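Local coordinates for protein glycosyl transferase (Staphylococcus aureus, PDB 5TZJ) that is a family 2 glycosyl transferase that holds uridine-diphosphate-N-acetylglucosamine in a pocket of its N-terminal part and carries a helical linker domain, at residues A[254-268]-A[309-321]. Numbering follows the deposited sequence.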
loop_
_atom_site.group_PDB
_atom_site.type_symbol
_atom_site.label_atom_id
_atom_site.label_comp_id
_atom_site.label_asym_id
_atom_site.label_seq_id
_atom_site.Cartn_x
_atom_site.Cartn_y
_atom_site.Cartn_z
ATOM N N PHE A 254 10.558 -2.632 6.847
ATOM C CA PHE A 254 11.113 -2.899 8.171
ATOM C C PHE A 254 10.901 -1.736 9.116
ATOM O O PHE A 254 10.926 -1.949 10.340
ATOM C CB PHE A 254 12.630 -3.242 8.085
ATOM C CG PHE A 254 12.892 -4.689 7.747
ATOM C CD1 PHE A 254 12.825 -5.140 6.420
ATOM C CD2 PHE A 254 13.182 -5.598 8.760
ATOM C CE1 PHE A 254 13.042 -6.463 6.117
ATOM C CE2 PHE A 254 13.425 -6.911 8.463
ATOM C CZ PHE A 254 13.350 -7.363 7.155
ATOM N N SER A 255 10.644 -0.522 8.581
ATOM C CA SER A 255 10.367 0.626 9.425
ATOM C C SER A 255 8.906 0.734 9.806
ATOM O O SER A 255 8.606 1.204 10.907
ATOM C CB SER A 255 10.760 1.949 8.744
ATOM O OG SER A 255 12.100 1.909 8.330
ATOM N N PHE A 256 7.971 0.365 8.900
ATOM C CA PHE A 256 6.589 0.735 9.135
ATOM C C PHE A 256 5.638 -0.437 9.216
ATOM O O PHE A 256 4.542 -0.272 9.744
ATOM C CB PHE A 256 6.120 1.740 8.073
ATOM C CG PHE A 256 6.850 3.040 8.173
ATOM C CD1 PHE A 256 6.812 3.765 9.353
ATOM C CD2 PHE A 256 7.656 3.495 7.145
ATOM C CE1 PHE A 256 7.524 4.970 9.494
ATOM C CE2 PHE A 256 8.354 4.685 7.274
ATOM C CZ PHE A 256 8.283 5.420 8.453
ATOM N N SER A 257 6.026 -1.606 8.801
ATOM C CA SER A 257 5.083 -2.720 8.826
ATOM C C SER A 257 5.145 -3.428 10.179
ATOM O O SER A 257 5.976 -3.104 11.044
ATOM C CB SER A 257 5.394 -3.709 7.709
ATOM O OG SER A 257 6.484 -4.520 8.148
ATOM N N ARG A 258 4.275 -4.437 10.333
ATOM C CA ARG A 258 4.230 -5.309 11.507
ATOM C C ARG A 258 5.537 -6.062 11.714
ATOM O O ARG A 258 5.763 -6.642 12.789
ATOM C CB ARG A 258 3.076 -6.338 11.336
ATOM C CG ARG A 258 3.433 -7.350 10.212
ATOM C CD ARG A 258 2.277 -8.295 9.881
ATOM N NE ARG A 258 1.116 -7.560 9.418
ATOM C CZ ARG A 258 -0.111 -8.085 9.362
ATOM N NH1 ARG A 258 -0.331 -9.352 9.757
ATOM N NH2 ARG A 258 -1.114 -7.333 8.945
ATOM N N THR A 259 6.388 -6.139 10.693
ATOM C CA THR A 259 7.713 -6.715 10.910
ATOM C C THR A 259 8.478 -5.928 11.973
ATOM O O THR A 259 9.234 -6.499 12.799
ATOM C CB THR A 259 8.470 -6.738 9.588
ATOM O OG1 THR A 259 7.815 -7.656 8.718
ATOM C CG2 THR A 259 9.945 -7.222 9.797
ATOM N N ASN A 260 8.318 -4.613 11.960
ATOM C CA ASN A 260 9.101 -3.788 12.914
ATOM C C ASN A 260 8.865 -4.173 14.379
ATOM O O ASN A 260 7.791 -3.931 14.920
ATOM C CB ASN A 260 8.788 -2.288 12.776
ATOM C CG ASN A 260 9.802 -1.405 13.614
ATOM O OD1 ASN A 260 9.638 -1.273 14.790
ATOM N ND2 ASN A 260 10.863 -0.938 13.008
ATOM N N GLY A 261 9.856 -4.753 15.053
ATOM C CA GLY A 261 9.653 -5.087 16.449
ATOM C C GLY A 261 8.869 -6.367 16.715
ATOM O O GLY A 261 8.511 -6.605 17.860
ATOM N N PHE A 262 8.595 -7.212 15.710
ATOM C CA PHE A 262 7.683 -8.345 15.960
ATOM C C PHE A 262 8.256 -9.301 17.018
ATOM O O PHE A 262 7.495 -9.899 17.797
ATOM C CB PHE A 262 7.370 -9.115 14.637
ATOM C CG PHE A 262 8.388 -10.175 14.308
ATOM C CD1 PHE A 262 8.289 -11.456 14.851
ATOM C CD2 PHE A 262 9.500 -9.866 13.502
ATOM C CE1 PHE A 262 9.249 -12.417 14.570
ATOM C CE2 PHE A 262 10.451 -10.797 13.212
ATOM C CZ PHE A 262 10.342 -12.092 13.759
ATOM N N SER A 263 9.585 -9.416 17.101
ATOM C CA SER A 263 10.190 -10.294 18.109
ATOM C C SER A 263 10.088 -9.733 19.518
ATOM O O SER A 263 10.244 -10.498 20.493
ATOM C CB SER A 263 11.646 -10.627 17.706
ATOM O OG SER A 263 12.613 -9.574 17.866
ATOM N N LEU A 264 9.753 -8.451 19.669
ATOM C CA LEU A 264 9.484 -7.894 20.995
ATOM C C LEU A 264 8.003 -8.029 21.374
ATOM O O LEU A 264 7.681 -8.077 22.572
ATOM C CB LEU A 264 9.836 -6.404 21.056
ATOM C CG LEU A 264 11.273 -6.172 20.523
ATOM C CD1 LEU A 264 11.645 -4.707 20.447
ATOM C CD2 LEU A 264 12.159 -6.873 21.492
ATOM N N LYS A 265 7.116 -8.048 20.386
ATOM C CA LYS A 265 5.672 -7.954 20.647
ATOM C C LYS A 265 4.921 -9.287 20.539
ATOM O O LYS A 265 3.937 -9.492 21.254
ATOM C CB LYS A 265 5.003 -6.983 19.655
ATOM C CG LYS A 265 5.660 -5.615 19.530
ATOM C CD LYS A 265 5.556 -5.132 18.065
ATOM C CE LYS A 265 5.905 -3.677 17.938
ATOM N NZ LYS A 265 5.017 -2.923 18.829
ATOM N N VAL A 266 5.320 -10.163 19.619
ATOM C CA VAL A 266 4.622 -11.421 19.377
ATOM C C VAL A 266 4.937 -12.411 20.495
ATOM O O VAL A 266 6.084 -12.496 20.977
ATOM C CB VAL A 266 5.048 -11.962 17.999
ATOM C CG1 VAL A 266 4.471 -13.377 17.726
ATOM C CG2 VAL A 266 4.592 -10.988 16.878
ATOM N N LYS A 267 3.916 -13.133 20.950
ATOM C CA LYS A 267 4.138 -14.202 21.926
ATOM C C LYS A 267 5.304 -15.060 21.495
ATOM O O LYS A 267 5.376 -15.473 20.332
ATOM C CB LYS A 267 2.886 -15.067 22.035
ATOM C CG LYS A 267 1.670 -14.295 22.481
ATOM C CD LYS A 267 0.416 -15.183 22.358
ATOM C CE LYS A 267 -0.831 -14.358 22.657
ATOM N NZ LYS A 267 -0.614 -13.614 23.943
ATOM N N LEU A 268 6.226 -15.338 22.421
ATOM C CA LEU A 268 7.391 -16.160 22.074
ATOM C C LEU A 268 6.991 -17.401 21.281
ATOM O O LEU A 268 7.640 -17.762 20.299
ATOM C CB LEU A 268 8.148 -16.605 23.345
ATOM C CG LEU A 268 9.149 -15.691 23.995
ATOM C CD1 LEU A 268 9.695 -16.321 25.344
ATOM C CD2 LEU A 268 10.281 -15.389 23.065
ATOM N N ILE A 309 15.548 -17.141 14.772
ATOM C CA ILE A 309 14.769 -16.213 15.601
ATOM C C ILE A 309 15.548 -15.777 16.853
ATOM O O ILE A 309 15.421 -14.638 17.325
ATOM C CB ILE A 309 13.422 -16.846 15.967
ATOM C CG1 ILE A 309 12.561 -15.812 16.713
ATOM C CG2 ILE A 309 13.646 -18.124 16.792
ATOM C CD1 ILE A 309 12.072 -14.635 15.835
ATOM N N ASP A 310 16.348 -16.670 17.421
ATOM C CA ASP A 310 17.053 -16.326 18.636
ATOM C C ASP A 310 18.001 -15.151 18.401
ATOM O O ASP A 310 18.010 -14.199 19.184
ATOM C CB ASP A 310 17.813 -17.544 19.145
ATOM C CG ASP A 310 16.896 -18.553 19.839
ATOM O OD1 ASP A 310 15.714 -18.236 20.128
ATOM O OD2 ASP A 310 17.372 -19.665 20.096
ATOM N N ASN A 311 18.769 -15.189 17.301
ATOM C CA ASN A 311 19.631 -14.047 16.942
ATOM C C ASN A 311 18.839 -12.862 16.387
ATOM O O ASN A 311 19.178 -11.703 16.690
ATOM C CB ASN A 311 20.716 -14.505 15.957
ATOM C CG ASN A 311 21.982 -15.051 16.715
ATOM O OD1 ASN A 311 22.385 -14.466 17.692
ATOM N ND2 ASN A 311 22.549 -16.176 16.270
ATOM N N TYR A 312 17.743 -13.113 15.653
ATOM C CA TYR A 312 16.900 -11.984 15.245
ATOM C C TYR A 312 16.394 -11.233 16.471
ATOM O O TYR A 312 16.445 -9.995 16.542
ATOM C CB TYR A 312 15.721 -12.492 14.380
ATOM C CG TYR A 312 14.996 -11.392 13.662
ATOM C CD1 TYR A 312 14.131 -10.532 14.335
ATOM C CD2 TYR A 312 15.192 -11.226 12.293
ATOM C CE1 TYR A 312 13.457 -9.439 13.599
ATOM C CE2 TYR A 312 14.515 -10.199 11.562
ATOM C CZ TYR A 312 13.660 -9.339 12.212
ATOM O OH TYR A 312 13.075 -8.331 11.410
ATOM N N ARG A 313 15.902 -11.980 17.462
ATOM C CA ARG A 313 15.341 -11.369 18.673
ATOM C C ARG A 313 16.399 -10.659 19.497
ATOM O O ARG A 313 16.130 -9.599 20.074
ATOM C CB ARG A 313 14.645 -12.434 19.521
ATOM C CG ARG A 313 13.948 -11.889 20.765
ATOM C CD ARG A 313 13.480 -13.022 21.667
ATOM N NE ARG A 313 12.637 -13.947 20.979
ATOM C CZ ARG A 313 12.903 -15.242 20.787
ATOM N NH1 ARG A 313 14.013 -15.794 21.271
ATOM N NH2 ARG A 313 12.018 -15.997 20.139
ATOM N N THR A 314 17.596 -11.260 19.629
ATOM C CA THR A 314 18.699 -10.558 20.278
ATOM C C THR A 314 18.976 -9.212 19.606
ATOM O O THR A 314 19.175 -8.195 20.283
ATOM C CB THR A 314 19.952 -11.458 20.297
ATOM O OG1 THR A 314 19.736 -12.563 21.195
ATOM C CG2 THR A 314 21.240 -10.668 20.774
ATOM N N VAL A 315 18.982 -9.168 18.287
ATOM C CA VAL A 315 19.185 -7.880 17.614
ATOM C C VAL A 315 18.114 -6.868 18.040
ATOM O O VAL A 315 18.429 -5.738 18.443
ATOM C CB VAL A 315 19.206 -8.067 16.091
ATOM C CG1 VAL A 315 19.093 -6.723 15.378
ATOM C CG2 VAL A 315 20.487 -8.839 15.644
ATOM N N GLU A 316 16.830 -7.257 17.966
ATOM C CA GLU A 316 15.758 -6.314 18.260
ATOM C C GLU A 316 15.800 -5.863 19.715
ATOM O O GLU A 316 15.534 -4.690 20.003
ATOM C CB GLU A 316 14.379 -6.921 17.941
ATOM C CG GLU A 316 14.172 -7.191 16.403
ATOM C CD GLU A 316 12.752 -6.954 15.925
ATOM O OE1 GLU A 316 11.862 -7.785 16.254
ATOM O OE2 GLU A 316 12.516 -5.912 15.239
ATOM N N GLU A 317 16.088 -6.797 20.655
ATOM C CA GLU A 317 16.136 -6.418 22.046
ATOM C C GLU A 317 17.354 -5.534 22.302
ATOM O O GLU A 317 17.286 -4.606 23.103
ATOM C CB GLU A 317 16.176 -7.657 22.941
ATOM C CG GLU A 317 14.839 -8.484 22.852
ATOM C CD GLU A 317 14.849 -9.757 23.657
ATOM O OE1 GLU A 317 15.946 -10.191 24.070
ATOM O OE2 GLU A 317 13.760 -10.340 23.850
ATOM N N SER A 318 18.456 -5.810 21.607
ATOM C CA SER A 318 19.663 -4.982 21.745
ATOM C C SER A 318 19.386 -3.555 21.331
ATOM O O SER A 318 19.710 -2.612 22.061
ATOM C CB SER A 318 20.781 -5.583 20.913
ATOM O OG SER A 318 21.209 -6.781 21.542
ATOM N N TYR A 319 18.772 -3.374 20.158
ATOM C CA TYR A 319 18.365 -2.040 19.733
ATOM C C TYR A 319 17.483 -1.391 20.774
ATOM O O TYR A 319 17.711 -0.246 21.170
ATOM C CB TYR A 319 17.619 -2.101 18.401
ATOM C CG TYR A 319 18.502 -2.394 17.202
ATOM C CD1 TYR A 319 19.886 -2.150 17.245
ATOM C CD2 TYR A 319 17.955 -2.880 16.029
ATOM C CE1 TYR A 319 20.678 -2.399 16.134
ATOM C CE2 TYR A 319 18.726 -3.151 14.921
ATOM C CZ TYR A 319 20.096 -2.877 14.965
ATOM O OH TYR A 319 20.840 -3.130 13.828
ATOM N N ARG A 320 16.462 -2.122 21.244
ATOM C CA ARG A 320 15.484 -1.510 22.128
ATOM C C ARG A 320 16.104 -1.111 23.469
ATOM O O ARG A 320 15.817 -0.039 24.011
ATOM C CB ARG A 320 14.302 -2.498 22.320
ATOM C CG ARG A 320 13.431 -2.120 23.444
ATOM C CD ARG A 320 12.591 -0.927 23.058
ATOM N NE ARG A 320 12.292 -0.987 21.644
ATOM C CZ ARG A 320 11.156 -1.421 21.100
ATOM N NH1 ARG A 320 10.144 -1.868 21.849
ATOM N NH2 ARG A 320 11.044 -1.415 19.768
ATOM N N GLN A 321 16.949 -1.969 24.027
ATOM C CA GLN A 321 17.630 -1.707 25.277
ATOM C C GLN A 321 18.892 -0.858 25.098
ATOM O O GLN A 321 19.356 -0.233 26.071
ATOM C CB GLN A 321 18.022 -3.027 25.914
ATOM C CG GLN A 321 16.885 -4.000 26.126
ATOM C CD GLN A 321 17.348 -5.122 27.043
ATOM O OE1 GLN A 321 18.496 -5.533 26.955
ATOM N NE2 GLN A 321 16.483 -5.571 27.973
HETATM O O HOH W 1 12.023 -6.392 12.584
HETATM O O HOH W 2 10.655 -18.506 19.711
#
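Glu316 reaches from helix 309-321 into the start of the short helix 262-265, and its carboxylate collects the polar bonds that join the two. OE1 accepts from Ser263 N at 2.9 Å, nearly in line with its C-O bond, while Ser263 OG donates to the anti lone pair of the same oxygen at 2.5 Å. OE2 takes Gly261 N on its syn side at 2.9 Å, a bent bond with an N-H...O angle of 133°. Both oxygens are therefore gripped, which fixes the carboxylate's rotation, and a helix N-terminus beside it would probably stabilise the negative charge. A water bridges the segments, donating to Glu316 OE2 and Thr259 O and accepting from Tyr312 OH.

Buried aromatic and aliphatic packing flanks this cluster. With CG anti to the backbone N (chi1 -167°), the Tyr312 ring is sent toward Phe262, whose CE2 lies 3.3 Å from Tyr312 CE1; the planes are inclined at 44°, neither stacked nor perpendicular. Ile309 CD1 meets Phe262 CZ. Tyr312 OH sits at the Phe254 ring edge, 3.3 Å from CE2.

On the solvent side, Leu264 CD1 rests over one guanidinium face of exposed Arg320, 3.4 Å from its CZ. Exposed Leu268 covers a face of Arg313 with CD2; Arg313 NH2 hydrogen-bonds Gln271, while NH1 forms a salt bridge with Asp310 of its own helix.

Gly261, third residue of the type II turn from Thr259 to Phe262, is also the N-cap, making this a helix N-terminus bound by a carboxylate from a neighbouring helix within the helical TarS-type linker domain.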